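Local coordinates for protein putative adhesin (Bacteroides fragilis NCTC 9343, PDB 3PET) that is of unknown function but, as a putative lipoprotein adhesin folded as a right-handed beta-helix, may take part in attachment at the bacterial surface, at residues Arg14-Lys19 / Leu44-Pro49; Val101-Gly106 / Val122-Leu127; Asn111-Ser116 / Lys131-Ser136; Ala191-Val196 / Gly216-Ile221. All blocks are in the same frame, centred on the assembly; numbering follows the deposited sequence.

Interaction 1 of 4, residues Arg14-Lys19 / Leu44-Pro49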
loop_
_atom_site.group_PDB
_atom_site.type_symbol
_atom_site.label_atom_id
_atom_site.label_comp_id
_atom_site.label_asym_id
_atom_site.label_seq_id
_atom_site.Cartn_x
_atom_site.Cartn_y
_atom_site.Cartn_z
ATOM N N ARG A 14 -11.915 -20.492 -22.130
ATOM C CA ARG A 14 -12.008 -21.822 -21.555
ATOM C C ARG A 14 -13.138 -21.797 -20.534
ATOM O O ARG A 14 -13.190 -20.911 -19.675
ATOM C CB ARG A 14 -10.674 -22.273 -20.954
ATOM C CG ARG A 14 -10.678 -23.696 -20.435
ATOM C CD ARG A 14 -9.256 -24.192 -20.293
ATOM N NE ARG A 14 -9.180 -25.448 -19.549
ATOM C CZ ARG A 14 -8.045 -26.088 -19.282
ATOM N NH1 ARG A 14 -6.885 -25.606 -19.712
ATOM N NH2 ARG A 14 -8.062 -27.220 -18.589
ATOM N N ASP A 15 -14.070 -22.727 -20.673
ATOM C CA ASP A 15 -15.208 -22.833 -19.772
ATOM C C ASP A 15 -14.963 -23.988 -18.820
ATOM O O ASP A 15 -14.667 -25.105 -19.261
ATOM C CB ASP A 15 -16.511 -23.021 -20.562
ATOM C CG ASP A 15 -17.773 -22.977 -19.724
ATOM O OD1 ASP A 15 -17.719 -22.457 -18.606
ATOM O OD2 ASP A 15 -18.822 -23.443 -20.209
ATOM N N TYR A 16 -15.050 -23.710 -17.509
ATOM C CA TYR A 16 -14.883 -24.703 -16.452
ATOM C C TYR A 16 -16.228 -24.908 -15.773
ATOM O O TYR A 16 -16.775 -23.985 -15.134
ATOM C CB TYR A 16 -13.809 -24.274 -15.421
ATOM C CG TYR A 16 -12.493 -23.792 -16.007
ATOM C CD1 TYR A 16 -12.384 -22.528 -16.582
ATOM C CD2 TYR A 16 -11.339 -24.565 -15.915
ATOM C CE1 TYR A 16 -11.179 -22.074 -17.114
ATOM C CE2 TYR A 16 -10.117 -24.115 -16.437
ATOM C CZ TYR A 16 -10.037 -22.851 -17.007
ATOM O OH TYR A 16 -8.853 -22.365 -17.533
ATOM N N LYS A 17 -16.778 -26.103 -15.924
ATOM C CA LYS A 17 -18.060 -26.444 -15.310
ATOM C C LYS A 17 -17.770 -26.848 -13.873
ATOM O O LYS A 17 -17.577 -28.023 -13.568
ATOM C CB LYS A 17 -18.780 -27.548 -16.104
ATOM N N VAL A 18 -17.633 -25.850 -13.014
ATOM C CA VAL A 18 -17.293 -26.026 -11.604
ATOM C C VAL A 18 -18.559 -26.283 -10.773
ATOM O O VAL A 18 -19.663 -25.910 -11.179
ATOM C CB VAL A 18 -16.515 -24.779 -11.089
ATOM C CG1 VAL A 18 -15.166 -24.651 -11.777
ATOM C CG2 VAL A 18 -17.317 -23.488 -11.265
ATOM N N LYS A 19 -18.376 -26.893 -9.598
ATOM C CA LYS A 19 -19.422 -27.100 -8.600
ATOM C C LYS A 19 -19.838 -25.733 -8.056
ATOM O O LYS A 19 -19.046 -24.789 -8.142
ATOM C CB LYS A 19 -18.890 -27.968 -7.444
ATOM C CG LYS A 19 -18.832 -29.453 -7.727
ATOM C CD LYS A 19 -18.732 -30.209 -6.411
ATOM C CE LYS A 19 -18.176 -31.591 -6.573
ATOM N NZ LYS A 19 -17.688 -32.110 -5.275
ATOM N N LEU A 44 -17.564 -20.521 -14.697
ATOM C CA LEU A 44 -16.247 -19.927 -14.706
ATOM C C LEU A 44 -15.724 -19.954 -16.108
ATOM O O LEU A 44 -15.651 -21.029 -16.724
ATOM C CB LEU A 44 -15.268 -20.649 -13.747
ATOM C CG LEU A 44 -13.800 -20.178 -13.831
ATOM C CD1 LEU A 44 -13.620 -18.742 -13.297
ATOM C CD2 LEU A 44 -12.887 -21.135 -13.130
ATOM N N GLN A 45 -15.377 -18.761 -16.627
ATOM C CA GLN A 45 -14.763 -18.630 -17.943
ATOM C C GLN A 45 -13.505 -17.841 -17.834
ATOM O O GLN A 45 -13.460 -16.823 -17.128
ATOM C CB GLN A 45 -15.690 -17.985 -18.982
ATOM C CG GLN A 45 -17.017 -18.704 -19.121
ATOM C CD GLN A 45 -17.835 -18.235 -20.279
ATOM O OE1 GLN A 45 -17.768 -17.075 -20.719
ATOM N NE2 GLN A 45 -18.661 -19.139 -20.772
ATOM N N ILE A 46 -12.471 -18.303 -18.535
ATOM C CA ILE A 46 -11.188 -17.604 -18.569
ATOM C C ILE A 46 -10.853 -17.338 -20.031
ATOM O O ILE A 46 -10.809 -18.260 -20.848
ATOM C CB ILE A 46 -10.054 -18.310 -17.785
ATOM C CG1 ILE A 46 -10.480 -18.503 -16.282
ATOM C CG2 ILE A 46 -8.751 -17.465 -17.869
ATOM C CD1 ILE A 46 -9.590 -19.378 -15.398
ATOM N N TYR A 47 -10.669 -16.056 -20.347
ATOM C CA TYR A 47 -10.343 -15.568 -21.680
ATOM C C TYR A 47 -8.901 -15.099 -21.743
ATOM O O TYR A 47 -8.434 -14.407 -20.843
ATOM C CB TYR A 47 -11.283 -14.418 -22.069
ATOM C CG TYR A 47 -10.954 -13.782 -23.404
ATOM C CD1 TYR A 47 -11.434 -14.325 -24.598
ATOM C CD2 TYR A 47 -10.125 -12.665 -23.481
ATOM C CE1 TYR A 47 -11.103 -13.770 -25.837
ATOM C CE2 TYR A 47 -9.789 -12.097 -24.719
ATOM C CZ TYR A 47 -10.295 -12.649 -25.893
ATOM O OH TYR A 47 -10.005 -12.117 -27.138
ATOM N N GLY A 48 -8.222 -15.408 -22.834
ATOM C CA GLY A 48 -6.866 -14.927 -23.046
ATOM C C GLY A 48 -6.130 -15.826 -23.997
ATOM O O GLY A 48 -6.734 -16.752 -24.556
ATOM N N PRO A 49 -4.809 -15.591 -24.181
ATOM C CA PRO A 49 -4.014 -16.487 -25.041
ATOM C C PRO A 49 -4.073 -17.901 -24.466
ATOM O O PRO A 49 -3.993 -18.051 -23.243
ATOM C CB PRO A 49 -2.601 -15.886 -24.972
ATOM C CG PRO A 49 -2.783 -14.511 -24.464
ATOM C CD PRO A 49 -3.968 -14.541 -23.570
#
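A short antiparallel ladder at the N-terminal end of the right-handed beta-helix pairs Arg14, Asp15 and Tyr16 with Ile46, Gln45 and Leu44. Arg14 and Ile46 form the hydrogen-bonded pair: Arg14 N reaches Ile46 O at 2.8 Å, and Ile46 N returns to Arg14 O at 2.9 Å. A third bond, Tyr16 N to Leu44 O, is almost straight, with an N-H...O angle of 178°. Asp15 and Gln45 make the non-hydrogen-bonded pair between them, where Gln45 CA sends a C-H toward Arg14 O.

Arg14, Tyr16, Leu44 and Ile46 share one face, mostly apolar. With its CG beside the backbone N (chi1 -48°), the Tyr16 ring lies near both strand-44-47 aliphatic chains, and Val58 and the short helix 50-53 close over this side. Leu44 and Ile46, being branched and apolar, suit this buried position, while the tyrosine ring meets them through CD1 and CE1. Asp15 and Gln45 lie on the opposite face, at the more exposed side, their carboxylate and amide planes 80° apart. On the mostly apolar face, Leu44 CD2 lies 3.8 Å from Tyr16 CD1, and Ile46 CD1 comes obliquely within 3.6 Å of Tyr16 CE1.

Interaction 2 of 4, residues Val101-Gly106 / Val122-Leu127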
loop_
_atom_site.group_PDB
_atom_site.type_symbol
_atom_site.label_atom_id
_atom_site.label_comp_id
_atom_site.label_asym_id
_atom_site.label_seq_id
_atom_site.Cartn_x
_atom_site.Cartn_y
_atom_site.Cartn_z
ATOM N N VAL A 101 -10.731 -6.489 -9.204
ATOM C CA VAL A 101 -11.886 -7.357 -8.927
ATOM C C VAL A 101 -13.136 -6.493 -9.075
ATOM O O VAL A 101 -13.257 -5.459 -8.403
ATOM C CB VAL A 101 -11.824 -8.096 -7.551
ATOM C CG1 VAL A 101 -13.029 -9.025 -7.363
ATOM C CG2 VAL A 101 -10.516 -8.892 -7.404
ATOM N N HIS A 102 -14.067 -6.915 -9.954
ATOM C CA HIS A 102 -15.288 -6.148 -10.195
ATOM C C HIS A 102 -16.533 -6.944 -9.912
ATOM O O HIS A 102 -16.581 -8.151 -10.171
ATOM C CB HIS A 102 -15.379 -5.686 -11.670
ATOM C CG HIS A 102 -14.282 -4.784 -12.145
ATOM N ND1 HIS A 102 -14.449 -3.408 -12.195
ATOM C CD2 HIS A 102 -13.064 -5.096 -12.648
ATOM C CE1 HIS A 102 -13.308 -2.927 -12.665
ATOM N NE2 HIS A 102 -12.455 -3.907 -12.976
ATOM N N ILE A 103 -17.565 -6.235 -9.421
ATOM C CA ILE A 103 -18.969 -6.646 -9.289
ATOM C C ILE A 103 -19.699 -5.450 -9.887
ATOM O O ILE A 103 -20.036 -4.497 -9.170
ATOM C CB ILE A 103 -19.447 -7.039 -7.866
ATOM C CG1 ILE A 103 -18.533 -8.108 -7.193
ATOM C CG2 ILE A 103 -20.937 -7.466 -7.921
ATOM C CD1 ILE A 103 -19.039 -8.648 -5.724
ATOM N N GLU A 104 -19.780 -5.417 -11.216
ATOM C CA GLU A 104 -20.333 -4.254 -11.915
ATOM C C GLU A 104 -21.843 -4.100 -11.782
ATOM O O GLU A 104 -22.328 -2.975 -11.799
ATOM C CB GLU A 104 -20.010 -4.317 -13.419
ATOM C CG GLU A 104 -18.536 -4.356 -13.776
ATOM C CD GLU A 104 -18.250 -4.287 -15.268
ATOM O OE1 GLU A 104 -18.747 -5.154 -16.025
ATOM O OE2 GLU A 104 -17.493 -3.378 -15.674
ATOM N N ASN A 105 -22.585 -5.210 -11.739
ATOM C CA ASN A 105 -24.032 -5.139 -11.800
ATOM C C ASN A 105 -24.767 -5.668 -10.569
ATOM O O ASN A 105 -25.904 -6.089 -10.678
ATOM C CB ASN A 105 -24.513 -5.850 -13.078
ATOM C CG ASN A 105 -24.072 -5.086 -14.297
ATOM O OD1 ASN A 105 -24.437 -3.919 -14.497
ATOM N ND2 ASN A 105 -23.201 -5.689 -15.076
ATOM N N GLY A 106 -24.170 -5.554 -9.403
ATOM C CA GLY A 106 -24.883 -5.906 -8.185
ATOM C C GLY A 106 -24.633 -7.235 -7.524
ATOM O O GLY A 106 -24.237 -8.216 -8.157
ATOM N N VAL A 122 -10.584 -3.135 -6.005
ATOM C CA VAL A 122 -11.832 -3.871 -5.815
ATOM C C VAL A 122 -12.932 -2.829 -6.049
ATOM O O VAL A 122 -12.911 -1.755 -5.435
ATOM C CB VAL A 122 -11.966 -4.612 -4.455
ATOM C CG1 VAL A 122 -13.318 -5.335 -4.341
ATOM C CG2 VAL A 122 -10.830 -5.609 -4.260
ATOM N N ASP A 123 -13.848 -3.108 -6.958
ATOM C CA ASP A 123 -14.919 -2.164 -7.283
ATOM C C ASP A 123 -16.237 -2.913 -7.275
ATOM O O ASP A 123 -16.486 -3.715 -8.168
ATOM C CB ASP A 123 -14.638 -1.488 -8.650
ATOM C CG ASP A 123 -15.537 -0.307 -9.008
ATOM O OD1 ASP A 123 -16.651 -0.217 -8.461
ATOM O OD2 ASP A 123 -15.142 0.495 -9.875
ATOM N N ILE A 124 -17.048 -2.690 -6.235
ATOM C CA ILE A 124 -18.339 -3.367 -6.058
ATOM C C ILE A 124 -19.437 -2.330 -6.125
ATOM O O ILE A 124 -19.456 -1.386 -5.337
ATOM C CB ILE A 124 -18.364 -4.209 -4.752
ATOM C CG1 ILE A 124 -17.292 -5.345 -4.848
ATOM C CG2 ILE A 124 -19.771 -4.766 -4.443
ATOM C CD1 ILE A 124 -16.941 -5.928 -3.574
ATOM N N GLN A 125 -20.349 -2.540 -7.079
ATOM C CA GLN A 125 -21.472 -1.658 -7.384
ATOM C C GLN A 125 -22.791 -2.347 -7.082
ATOM O O GLN A 125 -22.901 -3.561 -7.292
ATOM C CB GLN A 125 -21.414 -1.250 -8.869
ATOM C CG GLN A 125 -20.085 -0.594 -9.268
ATOM C CD GLN A 125 -19.968 -0.312 -10.748
ATOM O OE1 GLN A 125 -19.092 -0.848 -11.448
ATOM N NE2 GLN A 125 -20.810 0.582 -11.249
ATOM N N SER A 126 -23.794 -1.567 -6.597
ATOM C CA SER A 126 -25.148 -2.033 -6.276
ATOM C C SER A 126 -25.112 -3.208 -5.293
ATOM O O SER A 126 -25.728 -4.258 -5.531
ATOM C CB SER A 126 -25.921 -2.414 -7.542
ATOM O OG SER A 126 -25.838 -1.393 -8.519
ATOM N N LEU A 127 -24.387 -3.021 -4.193
ATOM C CA LEU A 127 -24.320 -4.032 -3.147
ATOM C C LEU A 127 -25.515 -3.874 -2.192
ATOM O O LEU A 127 -25.801 -2.766 -1.751
ATOM C CB LEU A 127 -22.979 -3.897 -2.379
ATOM C CG LEU A 127 -22.781 -4.806 -1.145
ATOM C CD1 LEU A 127 -22.766 -6.305 -1.516
ATOM C CD2 LEU A 127 -21.547 -4.384 -0.357
HETATM O O HOH W 1 -16.941 -2.752 -11.003
HETATM O O HOH W 2 -24.561 -1.625 -10.949
#
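Val101, His102 and Ile103 stack in register on Val122, Asp123 and Ile124, forming parallel strands of successive coils in the right-handed beta-helix. The backbone bonds come first. Asp123 grips strand 101-103 twice, its N donating to Val101 O at 2.8 Å and its O accepting Ile103 N, and Gln125 N continues the ladder to Ile103 O at 2.9 Å.

Apolar packing occupies the face with Val101, Ile103, Val122 and Ile124, all buried. Ile103 and Ile124 both place CG1 anti to the carbonyl carbon (chi1 -52° and -63°), and the two CG1 atoms sit 3.8 Å apart in neighbouring, like-oriented chains. Beta-branched residues favour extended backbones, and here valine is matched with valine and isoleucine with isoleucine.

Polar contacts gather on the opposite face. Here the His102 ring, which also stacks on Tyr33, crosses Asp123 with its plane 31° from the carboxylate. Water 1 lies in the plane of this ring at its edge, 2.8 Å from His102 ND1; it donates to Asp123 O at 3.0 Å and, in the Gln125 conformer modelled, to Gln125 OE1 at 2.9 Å.

In the loop after strand 101-103, Gly106 has a positive phi at which a CB would press on the preceding carbonyl O, so the lack of a side chain fits. Its CA approaches the O of Ser126, where the other chain turns its corner. Water 2 bridges the two segments just past the strands, donating to Glu104 O at 2.7 Å and meeting Ser126 OG at 2.8 Å.

Interaction 3 of 4, residues Asn111-Ser116 / Lys131-Ser136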
loop_
_atom_site.group_PDB
_atom_site.type_symbol
_atom_site.label_atom_id
_atom_site.label_comp_id
_atom_site.label_asym_id
_atom_site.label_seq_id
_atom_site.Cartn_x
_atom_site.Cartn_y
_atom_site.Cartn_z
ATOM N N ASN A 111 -24.061 -11.686 4.295
ATOM C CA ASN A 111 -22.737 -11.257 4.768
ATOM C C ASN A 111 -21.745 -11.308 3.648
ATOM O O ASN A 111 -21.688 -12.302 2.933
ATOM C CB ASN A 111 -22.230 -12.156 5.909
ATOM C CG ASN A 111 -23.244 -12.386 7.004
ATOM O OD1 ASN A 111 -23.664 -11.464 7.701
ATOM N ND2 ASN A 111 -23.712 -13.617 7.134
ATOM N N LEU A 112 -20.949 -10.251 3.497
ATOM C CA LEU A 112 -19.900 -10.227 2.502
ATOM C C LEU A 112 -18.587 -9.932 3.192
ATOM O O LEU A 112 -18.482 -8.950 3.927
ATOM C CB LEU A 112 -20.187 -9.215 1.379
ATOM C CG LEU A 112 -19.120 -9.111 0.269
ATOM C CD1 LEU A 112 -18.972 -10.449 -0.533
ATOM C CD2 LEU A 112 -19.410 -7.949 -0.654
ATOM N N ASP A 113 -17.587 -10.788 2.955
ATOM C CA ASP A 113 -16.255 -10.611 3.503
ATOM C C ASP A 113 -15.260 -10.374 2.335
ATOM O O ASP A 113 -15.115 -11.234 1.461
ATOM C CB ASP A 113 -15.868 -11.839 4.362
ATOM C CG ASP A 113 -14.588 -11.722 5.150
ATOM O OD1 ASP A 113 -14.057 -10.590 5.268
ATOM O OD2 ASP A 113 -14.132 -12.750 5.690
ATOM N N ILE A 114 -14.625 -9.189 2.315
ATOM C CA ILE A 114 -13.642 -8.838 1.290
ATOM C C ILE A 114 -12.278 -8.755 1.946
ATOM O O ILE A 114 -12.085 -7.962 2.888
ATOM C CB ILE A 114 -13.983 -7.543 0.502
ATOM C CG1 ILE A 114 -15.408 -7.597 -0.087
ATOM C CG2 ILE A 114 -12.930 -7.270 -0.601
ATOM C CD1 ILE A 114 -16.044 -6.293 -0.154
ATOM N N GLU A 115 -11.335 -9.599 1.452
ATOM C CA GLU A 115 -9.949 -9.649 1.927
ATOM C C GLU A 115 -9.064 -9.387 0.702
ATOM O O GLU A 115 -8.931 -10.262 -0.161
ATOM C CB GLU A 115 -9.595 -10.989 2.631
ATOM C CG GLU A 115 -10.544 -11.418 3.753
ATOM C CD GLU A 115 -10.390 -10.755 5.115
ATOM O OE1 GLU A 115 -9.261 -10.752 5.661
ATOM O OE2 GLU A 115 -11.416 -10.296 5.668
ATOM N N SER A 116 -8.543 -8.154 0.564
ATOM C CA SER A 116 -7.669 -7.842 -0.576
ATOM C C SER A 116 -6.227 -7.786 -0.109
ATOM O O SER A 116 -5.872 -7.004 0.782
ATOM C CB SER A 116 -8.092 -6.556 -1.274
ATOM O OG SER A 116 -8.203 -5.464 -0.371
ATOM N N LYS A 131 -24.352 -7.510 6.615
ATOM C CA LYS A 131 -23.049 -7.246 7.205
ATOM C C LYS A 131 -21.969 -7.247 6.135
ATOM O O LYS A 131 -21.904 -8.164 5.308
ATOM C CB LYS A 131 -22.718 -8.267 8.308
ATOM C CG LYS A 131 -23.688 -8.251 9.487
ATOM C CD LYS A 131 -23.382 -9.356 10.480
ATOM C CE LYS A 131 -24.394 -9.394 11.597
ATOM N NZ LYS A 131 -24.142 -10.522 12.533
ATOM N N LEU A 132 -21.133 -6.210 6.148
ATOM C CA LEU A 132 -20.007 -6.070 5.238
ATOM C C LEU A 132 -18.748 -5.965 6.059
ATOM O O LEU A 132 -18.682 -5.169 7.008
ATOM C CB LEU A 132 -20.145 -4.853 4.305
ATOM C CG LEU A 132 -18.895 -4.486 3.478
ATOM C CD1 LEU A 132 -18.576 -5.542 2.400
ATOM C CD2 LEU A 132 -19.030 -3.119 2.890
ATOM N N ASN A 133 -17.756 -6.767 5.706
ATOM C CA ASN A 133 -16.449 -6.760 6.342
ATOM C C ASN A 133 -15.393 -6.595 5.273
ATOM O O ASN A 133 -15.316 -7.425 4.377
ATOM C CB ASN A 133 -16.206 -8.036 7.174
ATOM C CG ASN A 133 -14.918 -7.961 7.958
ATOM O OD1 ASN A 133 -14.733 -7.091 8.789
ATOM N ND2 ASN A 133 -13.966 -8.829 7.674
ATOM N N VAL A 134 -14.600 -5.505 5.346
ATOM C CA VAL A 134 -13.537 -5.228 4.387
ATOM C C VAL A 134 -12.218 -5.161 5.140
ATOM O O VAL A 134 -12.068 -4.359 6.068
ATOM C CB VAL A 134 -13.785 -3.929 3.549
ATOM C CG1 VAL A 134 -12.610 -3.625 2.615
ATOM C CG2 VAL A 134 -15.071 -4.023 2.755
ATOM N N GLN A 135 -11.249 -5.972 4.703
ATOM C CA GLN A 135 -9.885 -5.948 5.223
ATOM C C GLN A 135 -8.981 -5.713 4.038
ATOM O O GLN A 135 -8.741 -6.652 3.258
ATOM C CB GLN A 135 -9.534 -7.258 5.961
ATOM C CG GLN A 135 -10.368 -7.524 7.222
ATOM C CD GLN A 135 -9.760 -6.969 8.482
ATOM O OE1 GLN A 135 -8.601 -6.568 8.524
ATOM N NE2 GLN A 135 -10.526 -6.979 9.556
ATOM N N SER A 136 -8.560 -4.446 3.819
ATOM C CA SER A 136 -7.678 -4.151 2.674
ATOM C C SER A 136 -6.255 -4.169 3.159
ATOM O O SER A 136 -5.913 -3.473 4.110
ATOM C CB SER A 136 -8.044 -2.842 1.979
ATOM O OG SER A 136 -7.930 -1.720 2.848
#
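From Asn111 against Lys131 to Ser116 against Ser136, two fully parallel strands of neighbouring coils run in register along one side of the right-handed beta-helix. Five backbone hydrogen bonds zip them together, from Leu112 N to Lys131 O at one end to Ser116 N to Gln135 O at the other.

The inward face carries Leu112, Ile114, Leu132 and Val134, which suit the coil interior because their side chains have no polar groups to satisfy. In the Ile114 conformer modelled, CD1 bridges two residues of the next coil, lying 3.7 Å from Leu132 CD1 and 3.8 Å from Val134 CG2. Ser116 and Ser136 end the buried row; Ser116 OG sits between backbone N and carbonyl carbon (chi1 53°) and comes 3.5 Å from Ser136 CB.

The outward face is polar, as befits a solvent-facing side. At its start, Asn111 OD1 rests 3.4 Å from Lys131 CB, beside the lysine chain, extended in the conformer modelled. Glu115, bent at chi2 (-79°), lays its carboxylate over the Gln135 aliphatic part, with OE2 3.3 Å from Gln135 CG, while Gln135 OE1 itself bonds to Lys156. The Asp113 carboxylate and Asn133 amide run alongside each other, their planes 48° apart. Asn133 ND2 donates to Asp113 OD1 at 3.0 Å, keeping that oxygen close to its amide plane yet meeting it from above the carboxylate plane.

Interaction 4 of 4, residues Ala191-Val196 / Gly216-Ile221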
loop_
_atom_site.group_PDB
_atom_site.type_symbol
_atom_site.label_atom_id
_atom_site.label_comp_id
_atom_site.label_asym_id
_atom_site.label_seq_id
_atom_site.Cartn_x
_atom_site.Cartn_y
_atom_site.Cartn_z
ATOM N N ALA A 191 -14.715 5.178 14.632
ATOM C CA ALA A 191 -13.634 5.473 13.687
ATOM C C ALA A 191 -12.309 5.638 14.408
ATOM O O ALA A 191 -12.255 6.325 15.441
ATOM C CB ALA A 191 -13.960 6.738 12.877
ATOM N N ALA A 192 -11.236 4.983 13.881
ATOM C CA ALA A 192 -9.909 5.066 14.499
ATOM C C ALA A 192 -8.827 5.326 13.459
ATOM O O ALA A 192 -8.577 4.467 12.618
ATOM C CB ALA A 192 -9.605 3.777 15.262
ATOM N N VAL A 193 -8.130 6.487 13.558
ATOM C CA VAL A 193 -7.008 6.833 12.653
ATOM C C VAL A 193 -5.720 6.324 13.307
ATOM O O VAL A 193 -5.396 6.739 14.420
ATOM C CB VAL A 193 -6.964 8.356 12.308
ATOM C CG1 VAL A 193 -5.566 8.810 11.859
ATOM C CG2 VAL A 193 -8.000 8.694 11.241
ATOM N N ARG A 194 -5.025 5.380 12.658
ATOM C CA ARG A 194 -3.811 4.777 13.240
ATOM C C ARG A 194 -2.624 4.722 12.265
ATOM O O ARG A 194 -1.560 4.236 12.643
ATOM C CB ARG A 194 -4.105 3.345 13.737
ATOM C CG ARG A 194 -5.132 3.198 14.872
ATOM C CD ARG A 194 -4.546 3.632 16.212
ATOM N NE ARG A 194 -5.399 3.264 17.349
ATOM C CZ ARG A 194 -6.403 4.003 17.818
ATOM N NH1 ARG A 194 -6.706 5.167 17.248
ATOM N NH2 ARG A 194 -7.111 3.586 18.860
ATOM N N GLY A 195 -2.787 5.260 11.053
ATOM C CA GLY A 195 -1.697 5.292 10.079
ATOM C C GLY A 195 -1.497 6.675 9.513
ATOM O O GLY A 195 -1.603 7.669 10.237
ATOM N N VAL A 196 -1.227 6.749 8.195
ATOM C CA VAL A 196 -1.083 8.018 7.481
ATOM C C VAL A 196 -2.290 8.121 6.573
ATOM O O VAL A 196 -2.382 7.422 5.564
ATOM C CB VAL A 196 0.262 8.158 6.722
ATOM C CG1 VAL A 196 0.375 9.534 6.070
ATOM C CG2 VAL A 196 1.447 7.937 7.657
ATOM N N GLY A 216 -3.322 12.255 10.372
ATOM C CA GLY A 216 -4.565 12.461 9.655
ATOM C C GLY A 216 -5.693 12.794 10.604
ATOM O O GLY A 216 -5.518 12.808 11.819
ATOM N N THR A 217 -6.873 12.991 10.072
ATOM C CA THR A 217 -7.992 13.373 10.927
ATOM C C THR A 217 -9.271 12.578 10.635
ATOM O O THR A 217 -9.296 11.725 9.745
ATOM C CB THR A 217 -8.233 14.880 10.765
ATOM O OG1 THR A 217 -9.090 15.307 11.822
ATOM C CG2 THR A 217 -8.823 15.239 9.383
ATOM N N ILE A 218 -10.317 12.853 11.433
ATOM C CA ILE A 218 -11.652 12.271 11.300
ATOM C C ILE A 218 -12.559 13.463 11.071
ATOM O O ILE A 218 -12.562 14.398 11.870
ATOM C CB ILE A 218 -12.074 11.388 12.512
ATOM C CG1 ILE A 218 -11.058 10.240 12.737
ATOM C CG2 ILE A 218 -13.512 10.849 12.319
ATOM C CD1 ILE A 218 -11.181 9.514 14.028
ATOM N N LYS A 219 -13.272 13.470 9.960
ATOM C CA LYS A 219 -14.111 14.605 9.598
ATOM C C LYS A 219 -15.486 14.154 9.088
ATOM O O LYS A 219 -15.589 13.204 8.312
ATOM C CB LYS A 219 -13.376 15.397 8.508
ATOM C CG LYS A 219 -13.867 16.806 8.237
ATOM C CD LYS A 219 -13.257 17.363 6.936
ATOM C CE LYS A 219 -11.782 17.723 7.049
ATOM N NZ LYS A 219 -11.114 17.746 5.720
ATOM N N ASN A 220 -16.532 14.857 9.513
ATOM C CA ASN A 220 -17.889 14.617 9.025
ATOM C C ASN A 220 -18.054 15.453 7.751
ATOM O O ASN A 220 -17.830 16.664 7.792
ATOM C CB ASN A 220 -18.913 14.999 10.108
ATOM C CG ASN A 220 -20.379 14.704 9.823
ATOM O OD1 ASN A 220 -21.223 15.206 10.544
ATOM N ND2 ASN A 220 -20.753 13.719 8.975
ATOM N N ILE A 221 -18.400 14.813 6.617
ATOM C CA ILE A 221 -18.510 15.505 5.322
ATOM C C ILE A 221 -19.945 15.406 4.730
ATOM O O ILE A 221 -20.817 14.755 5.339
ATOM C CB ILE A 221 -17.442 14.964 4.312
ATOM C CG1 ILE A 221 -17.575 13.434 4.096
ATOM C CG2 ILE A 221 -16.012 15.339 4.754
ATOM C CD1 ILE A 221 -17.232 12.951 2.716
ATOM O OXT ILE A 221 -20.201 16.002 3.664
#
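The first torsions of Val193 and Ile218 set which branches meet. In Val193 (chi1 158°), CG1 is anti to the backbone N while CG2 is anti to the carbonyl carbon; in Ile218, CG1 is anti to the carbonyl carbon (chi1 -58°), and chi2 of 167° carries CD1 onward in an extended line. The two chains pass one another, heading opposite ways, and Val193 CG2 meets Ile218 CG1 at 3.7 Å. The same methyl also lies 3.6 Å from Thr217 O.

The far end of the isoleucine reaches Ala191. Ile218 CD1 packs 3.6 Å from Ala191 O and 4.1 Å from Ala191 CB, and its CG2 branch comes 4.2 Å from the same CB. Alanine suits this spot because its single methyl leaves room for the longer isoleucine, whose CD1 and CG2 both reach it. At the other end, Val193 CG1 lies 4.0 Å from Gly216 O. Gly216 takes backbone angles at which a CB would run into the carbonyl O of the residue before it, so a residue without a side chain fits here.

No hydrogen bond links the segments, because this is packing between two sides of the right-handed beta-helix and not a strand pairing. Strand 188-193 is bonded to strands 171-175 and 207-212, and strand 218-220, the last of the chain, to strand 199-202. Ile199 touches both Ala191 and Val193, while Leu210 touches Ala191 and Ile218, so strands 199-202 and 207-212 complete the apolar surroundings near the C-terminal end.

In the fold
Interactions 1 to 3 are strand pairings, each with a buried, largely apolar face and a polar, more exposed one; interaction 1 is antiparallel and N-terminal, whereas interactions 2 and 3 are parallel and central. These two touch: Ile124 CD1 lies 3.6 Å from Ile114 CD1, and Leu127 packs on Leu112 and Leu132, so different sides of the coils share one apolar interior. Their segments alternate along the chain, as expected of a solenoid. Outside, interaction 2 uses bridging waters, interaction 3 a direct amide-carboxylate bond. Interaction 4, within the apolar interior near the C-terminal end, has no hydrogen bond, rests on van der Waals packing and buries the least surface. Its centre lies 42 Å from that of interaction 1.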